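Local coordinates for protein TudS (Uncultured bacterium, PDB 6Z96) that probably removes sulfur from thiouracil without redox chemistry, using a [4Fe-4S] cluster that takes up the released sulfur as a [4Fe-5S] intermediate, at residues A[9-14]-A[96-101]; A[92-97]-A[133-138]. All blocks are in the same frame, centred on the assembly; numbering follows the deposited sequence.

Contact 1. Residues A[9-14]-A[96-101]; sequences ACLLGQ and LLKEGS. With SF4 (iron/sulfur cluster), chain C.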
loop_
_atom_site.group_PDB
_atom_site.type_symbol
_atom_site.label_atom_id
_atom_site.label_comp_id
_atom_site.label_asym_id
_atom_site.label_seq_id
_atom_site.Cartn_x
_atom_site.Cartn_y
_atom_site.Cartn_z
ATOM N N ALA A 9 -0.146 -0.174 -6.455
ATOM C CA ALA A 9 -0.370 -0.153 -7.902
ATOM C C ALA A 9 -1.481 0.797 -8.324
ATOM O O ALA A 9 -1.400 1.400 -9.409
ATOM C CB ALA A 9 -0.637 -1.567 -8.422
ATOM N N CYS A 10 -2.500 0.970 -7.470
ATOM C CA CYS A 10 -3.593 1.884 -7.803
ATOM C C CYS A 10 -3.106 3.339 -7.886
ATOM O O CYS A 10 -3.651 4.110 -8.686
ATOM C CB CYS A 10 -4.745 1.744 -6.821
ATOM S SG CYS A 10 -4.273 2.056 -5.096
ATOM N N LEU A 11 -2.089 3.707 -7.089
ATOM C CA LEU A 11 -1.574 5.095 -7.146
ATOM C C LEU A 11 -0.874 5.383 -8.469
ATOM O O LEU A 11 -0.717 6.554 -8.827
ATOM C CB LEU A 11 -0.591 5.357 -5.995
ATOM C CG LEU A 11 -1.226 5.335 -4.601
ATOM C CD1 LEU A 11 -0.133 5.488 -3.508
ATOM C CD2 LEU A 11 -2.242 6.465 -4.433
ATOM N N LEU A 12 -0.418 4.348 -9.165
ATOM C CA LEU A 12 0.187 4.479 -10.503
ATOM C C LEU A 12 -0.854 4.410 -11.635
ATOM O O LEU A 12 -0.471 4.428 -12.814
ATOM C CB LEU A 12 1.212 3.386 -10.707
ATOM C CG LEU A 12 2.367 3.446 -9.747
ATOM C CD1 LEU A 12 3.247 2.247 -9.933
ATOM C CD2 LEU A 12 3.197 4.736 -9.933
ATOM N N GLY A 13 -2.140 4.374 -11.290
ATOM C CA GLY A 13 -3.220 4.362 -12.269
ATOM C C GLY A 13 -3.667 2.984 -12.700
ATOM O O GLY A 13 -4.489 2.870 -13.612
ATOM N N GLN A 14 -3.137 1.914 -12.068
ATOM C CA GLN A 14 -3.573 0.569 -12.436
ATOM C C GLN A 14 -4.969 0.305 -11.904
ATOM O O GLN A 14 -5.282 0.658 -10.774
ATOM C CB GLN A 14 -2.578 -0.460 -11.962
ATOM C CG GLN A 14 -1.183 -0.200 -12.524
ATOM C CD GLN A 14 -0.287 -1.381 -12.338
ATOM O OE1 GLN A 14 -0.752 -2.512 -12.157
ATOM N NE2 GLN A 14 1.014 -1.170 -12.435
ATOM N N LEU A 96 5.289 3.801 -0.739
ATOM C CA LEU A 96 4.278 4.836 -0.946
ATOM C C LEU A 96 2.982 4.049 -1.126
ATOM O O LEU A 96 2.776 3.438 -2.174
ATOM C CB LEU A 96 4.585 5.648 -2.208
ATOM C CG LEU A 96 3.484 6.590 -2.699
ATOM C CD1 LEU A 96 3.033 7.554 -1.610
ATOM C CD2 LEU A 96 3.941 7.351 -3.960
ATOM N N LEU A 97 2.140 4.044 -0.095
ATOM C CA LEU A 97 0.933 3.225 -0.112
ATOM C C LEU A 97 -0.325 4.055 0.011
ATOM O O LEU A 97 -0.320 5.112 0.627
ATOM C CB LEU A 97 0.997 2.173 1.012
ATOM C CG LEU A 97 2.199 1.231 0.987
ATOM C CD1 LEU A 97 2.048 0.139 2.113
ATOM C CD2 LEU A 97 2.370 0.530 -0.374
ATOM N N LYS A 98 -1.427 3.550 -0.564
ATOM C CA LYS A 98 -2.711 4.256 -0.591
ATOM C C LYS A 98 -3.378 4.407 0.780
ATOM O O LYS A 98 -3.668 3.437 1.466
ATOM C CB LYS A 98 -3.660 3.516 -1.572
ATOM C CG LYS A 98 -5.081 4.077 -1.618
ATOM C CD LYS A 98 -5.111 5.421 -2.352
ATOM C CE LYS A 98 -6.457 6.096 -2.141
ATOM N NZ LYS A 98 -6.529 6.784 -0.815
ATOM N N GLU A 99 -3.723 5.646 1.133
ATOM C CA GLU A 99 -4.345 5.921 2.424
ATOM C C GLU A 99 -5.758 5.325 2.549
ATOM O O GLU A 99 -6.479 5.218 1.557
ATOM C CB GLU A 99 -4.390 7.448 2.657
ATOM C CG GLU A 99 -4.797 7.845 4.067
ATOM C CD GLU A 99 -3.895 7.286 5.152
ATOM O OE1 GLU A 99 -3.992 6.068 5.439
ATOM O OE2 GLU A 99 -3.144 8.075 5.776
ATOM N N GLY A 100 -6.106 4.917 3.771
ATOM C CA GLY A 100 -7.436 4.443 4.116
ATOM C C GLY A 100 -7.724 2.989 3.861
ATOM O O GLY A 100 -8.730 2.477 4.337
ATOM N N SER A 101 -6.845 2.318 3.125
ATOM C CA SER A 101 -7.083 0.930 2.719
ATOM C C SER A 101 -6.844 -0.077 3.865
ATOM O O SER A 101 -5.910 0.081 4.655
ATOM C CB SER A 101 -6.160 0.613 1.536
ATOM O OG SER A 101 -5.926 -0.776 1.337
HETATM FE FE1 SF4 C . -6.160 -1.588 -2.716
HETATM FE FE2 SF4 C . -4.448 -0.017 -4.096
HETATM FE FE3 SF4 C . -4.137 -2.752 -4.176
HETATM FE FE4 SF4 C . -3.516 -1.333 -1.907
HETATM S S1 SF4 C . -2.477 -1.241 -3.976
HETATM S S2 SF4 C . -4.667 -3.296 -1.988
HETATM S S3 SF4 C . -5.158 0.298 -1.936
HETATM S S4 SF4 C . -5.896 -1.502 -5.015
#

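Contact 2. Residues A[92-97]-A[133-138]; sequences IRFALL and GIQVFS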
loop_
_atom_site.group_PDB
_atom_site.type_symbol
_atom_site.label_atom_id
_atom_site.label_comp_id
_atom_site.label_asym_id
_atom_site.label_seq_id
_atom_site.Cartn_x
_atom_site.Cartn_y
_atom_site.Cartn_z
ATOM N N ILE A 92 14.575 -2.512 -0.807
ATOM C CA ILE A 92 13.717 -1.352 -0.648
ATOM C C ILE A 92 13.447 -1.029 0.810
ATOM O O ILE A 92 13.078 -1.907 1.587
ATOM C CB ILE A 92 12.407 -1.599 -1.437
ATOM C CG1 ILE A 92 12.708 -1.646 -2.945
ATOM C CG2 ILE A 92 11.347 -0.555 -1.101
ATOM C CD1 ILE A 92 11.475 -2.036 -3.827
ATOM N N ARG A 93 13.600 0.249 1.180
ATOM C CA ARG A 93 13.356 0.664 2.549
ATOM C C ARG A 93 12.259 1.740 2.678
ATOM O O ARG A 93 12.023 2.223 3.779
ATOM C CB ARG A 93 14.677 1.101 3.232
ATOM C CG ARG A 93 15.507 2.055 2.424
ATOM C CD ARG A 93 17.026 1.900 2.649
ATOM N NE ARG A 93 17.508 2.499 3.888
ATOM C CZ ARG A 93 18.603 3.253 3.980
ATOM N NH1 ARG A 93 18.984 3.738 5.153
ATOM N NH2 ARG A 93 19.314 3.540 2.894
ATOM N N PHE A 94 11.599 2.114 1.553
ATOM C CA PHE A 94 10.524 3.107 1.551
ATOM C C PHE A 94 9.333 2.576 0.747
ATOM O O PHE A 94 9.522 1.970 -0.305
ATOM C CB PHE A 94 10.981 4.414 0.883
ATOM C CG PHE A 94 12.175 5.057 1.553
ATOM C CD1 PHE A 94 12.022 5.805 2.701
ATOM C CD2 PHE A 94 13.445 4.904 1.033
ATOM C CE1 PHE A 94 13.126 6.392 3.325
ATOM C CE2 PHE A 94 14.547 5.506 1.650
ATOM C CZ PHE A 94 14.369 6.256 2.781
ATOM N N ALA A 95 8.115 2.872 1.222
ATOM C CA ALA A 95 6.894 2.487 0.521
ATOM C C ALA A 95 5.965 3.676 0.405
ATOM O O ALA A 95 5.855 4.471 1.332
ATOM C CB ALA A 95 6.188 1.362 1.272
ATOM N N LEU A 96 5.289 3.801 -0.739
ATOM C CA LEU A 96 4.278 4.836 -0.946
ATOM C C LEU A 96 2.982 4.049 -1.126
ATOM O O LEU A 96 2.776 3.438 -2.174
ATOM C CB LEU A 96 4.585 5.648 -2.208
ATOM C CG LEU A 96 3.484 6.590 -2.699
ATOM C CD1 LEU A 96 3.033 7.554 -1.610
ATOM C CD2 LEU A 96 3.941 7.351 -3.960
ATOM N N LEU A 97 2.140 4.044 -0.095
ATOM C CA LEU A 97 0.933 3.225 -0.112
ATOM C C LEU A 97 -0.325 4.055 0.011
ATOM O O LEU A 97 -0.320 5.112 0.627
ATOM C CB LEU A 97 0.997 2.173 1.012
ATOM C CG LEU A 97 2.199 1.231 0.987
ATOM C CD1 LEU A 97 2.048 0.139 2.113
ATOM C CD2 LEU A 97 2.370 0.530 -0.374
ATOM N N GLY A 133 11.006 -2.439 9.599
ATOM C CA GLY A 133 11.872 -1.285 9.389
ATOM C C GLY A 133 11.708 -0.486 8.114
ATOM O O GLY A 133 12.559 0.349 7.792
ATOM N N ILE A 134 10.648 -0.775 7.342
ATOM C CA ILE A 134 10.407 -0.051 6.101
ATOM C C ILE A 134 9.522 1.134 6.418
ATOM O O ILE A 134 8.514 0.986 7.125
ATOM C CB ILE A 134 9.778 -1.026 5.075
ATOM C CG1 ILE A 134 10.830 -2.095 4.689
ATOM C CG2 ILE A 134 9.237 -0.292 3.847
ATOM C CD1 ILE A 134 10.251 -3.389 4.204
ATOM N N GLN A 135 9.915 2.333 5.951
ATOM C CA GLN A 135 9.122 3.523 6.220
ATOM C C GLN A 135 7.997 3.594 5.188
ATOM O O GLN A 135 8.257 3.487 3.991
ATOM C CB GLN A 135 9.984 4.778 6.110
ATOM C CG GLN A 135 11.070 4.819 7.179
ATOM C CD GLN A 135 11.861 6.092 7.029
ATOM O OE1 GLN A 135 13.061 6.084 6.721
ATOM N NE2 GLN A 135 11.186 7.210 7.209
ATOM N N VAL A 136 6.776 3.795 5.660
ATOM C CA VAL A 136 5.605 3.886 4.795
ATOM C C VAL A 136 5.051 5.294 4.832
ATOM O O VAL A 136 4.765 5.836 5.909
ATOM C CB VAL A 136 4.525 2.866 5.242
ATOM C CG1 VAL A 136 3.283 2.962 4.334
ATOM C CG2 VAL A 136 5.098 1.446 5.230
ATOM N N PHE A 137 4.816 5.854 3.646
ATOM C CA PHE A 137 4.235 7.172 3.443
ATOM C C PHE A 137 2.971 7.034 2.616
ATOM O O PHE A 137 2.889 6.123 1.782
ATOM C CB PHE A 137 5.211 8.046 2.639
ATOM C CG PHE A 137 6.521 8.327 3.348
ATOM C CD1 PHE A 137 6.707 9.506 4.040
ATOM C CD2 PHE A 137 7.561 7.408 3.313
ATOM C CE1 PHE A 137 7.916 9.760 4.690
ATOM C CE2 PHE A 137 8.766 7.668 3.961
ATOM C CZ PHE A 137 8.938 8.853 4.612
ATOM N N SER A 138 2.002 7.923 2.828
ATOM C CA SER A 138 0.800 7.921 1.995
ATOM C C SER A 138 0.923 8.923 0.845
ATOM O O SER A 138 1.885 9.706 0.788
ATOM C CB SER A 138 -0.422 8.246 2.849
ATOM O OG SER A 138 -0.479 9.647 3.084
HETATM O O HOH W 1 13.474 2.355 6.281
#

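Contact 1. Residues A[9-14]-A[96-101]
K98 NZ is gripped by two groups, while the chain of K98 packs on C10 and L11. It donates to E99 O at 2.8 Å and forms a salt bridge with E139, outside the two segments. The chain is bent at chi2 (73°) and chi4 (80°), and the second bend turns NZ back to the carbonyl of the next residue. The carbon part of the chain, CB to CD, does the touching. K98 CB lies 3.9 Å from C10 SG and 3.6 Å from the cluster sulfide S3. Farther out, K98 CD meets L11 CD2 at 3.7 Å, and the two side chains cross at about a right angle. The other branch, L11 CD1, rests on the backbone of L96 and L97 and touches L96 CG at 3.9 Å. No hydrogen bond joins the two segments, so they meet by packing and through the cluster. Segment 9-14 follows strand 5-8, and segment 96-101 runs from the parallel strand 94-96 into a loop. Together they line part of the [4Fe-4S] pocket. C10 SG, set between the backbone N and the carbonyl carbon (chi1 58°), binds iron FE2 at 2.3 Å. A type II turn from K98 to S101 brings both of its end residues to sulfide S3. S101 OG approaches sulfide S3 at 3.5 Å and accepts hydrogen bonds from the backbone N of S103 and C104.

Contact 2. Residues A[92-97]-A[133-138]
A95 is held by both its backbone N and its O to the neighbouring strand. Its N donates to Q135 O at 2.8 Å, and its O accepts from F137 N at 2.9 Å with an almost straight N-H...O angle of 169°. This is the parallel ladder, in which one residue bonds to the two that flank its partner, here V136. A95 CB lies on the same face of the sheet as V136 and meets V136 CG2 at 4.1 Å. F94 and F137 occupy the other face. Their side chains lie side by side and point the same way. The contact is rim to rim: F94 CD1 meets F137 CE2 at 4.0 Å, and each of the two atoms lies near the plane of the other ring. A95 O also sits in the plane of the F137 ring, at its edge. F94 CE1 comes within 3.4 Å of Q135 OE1, with ring and amide planes 54° apart. At the start of the ladder a water donates to both R93 O and G133 O. Strand 135-137 is an outermost strand of the four-stranded parallel sheet, and 94-96 lies between it and strand 5-8. Helix 124-131 covers the face of A95 and V136 through T126 and L129. Helix 142-151 covers the aromatic face, with A148 on F94 and L145 on F137.

Overall arrangement
The contacts overlap on the chain: segment 92-97 of contact 2 runs into segment 96-101 of contact 1, and they share L96 and L97. Their centres are about 12 Å apart. Contact 2 is the strand pairing at the edge of the parallel sheet. Segment 96-101 of contact 1 leads from strand 94-96 into the loop that reaches the iron-sulfur cluster. The handover is close to the metal site: at the nearest atoms, the side chain of L97 is about 6 Å from the cluster and about 11 Å from the bound hydrosulfuric acid. The side chain of C10 is about 6 Å from that same ligand, again at the nearest atoms. The contacts also touch directly, where E99 OE2 packs on S138 CB at 4.0 Å.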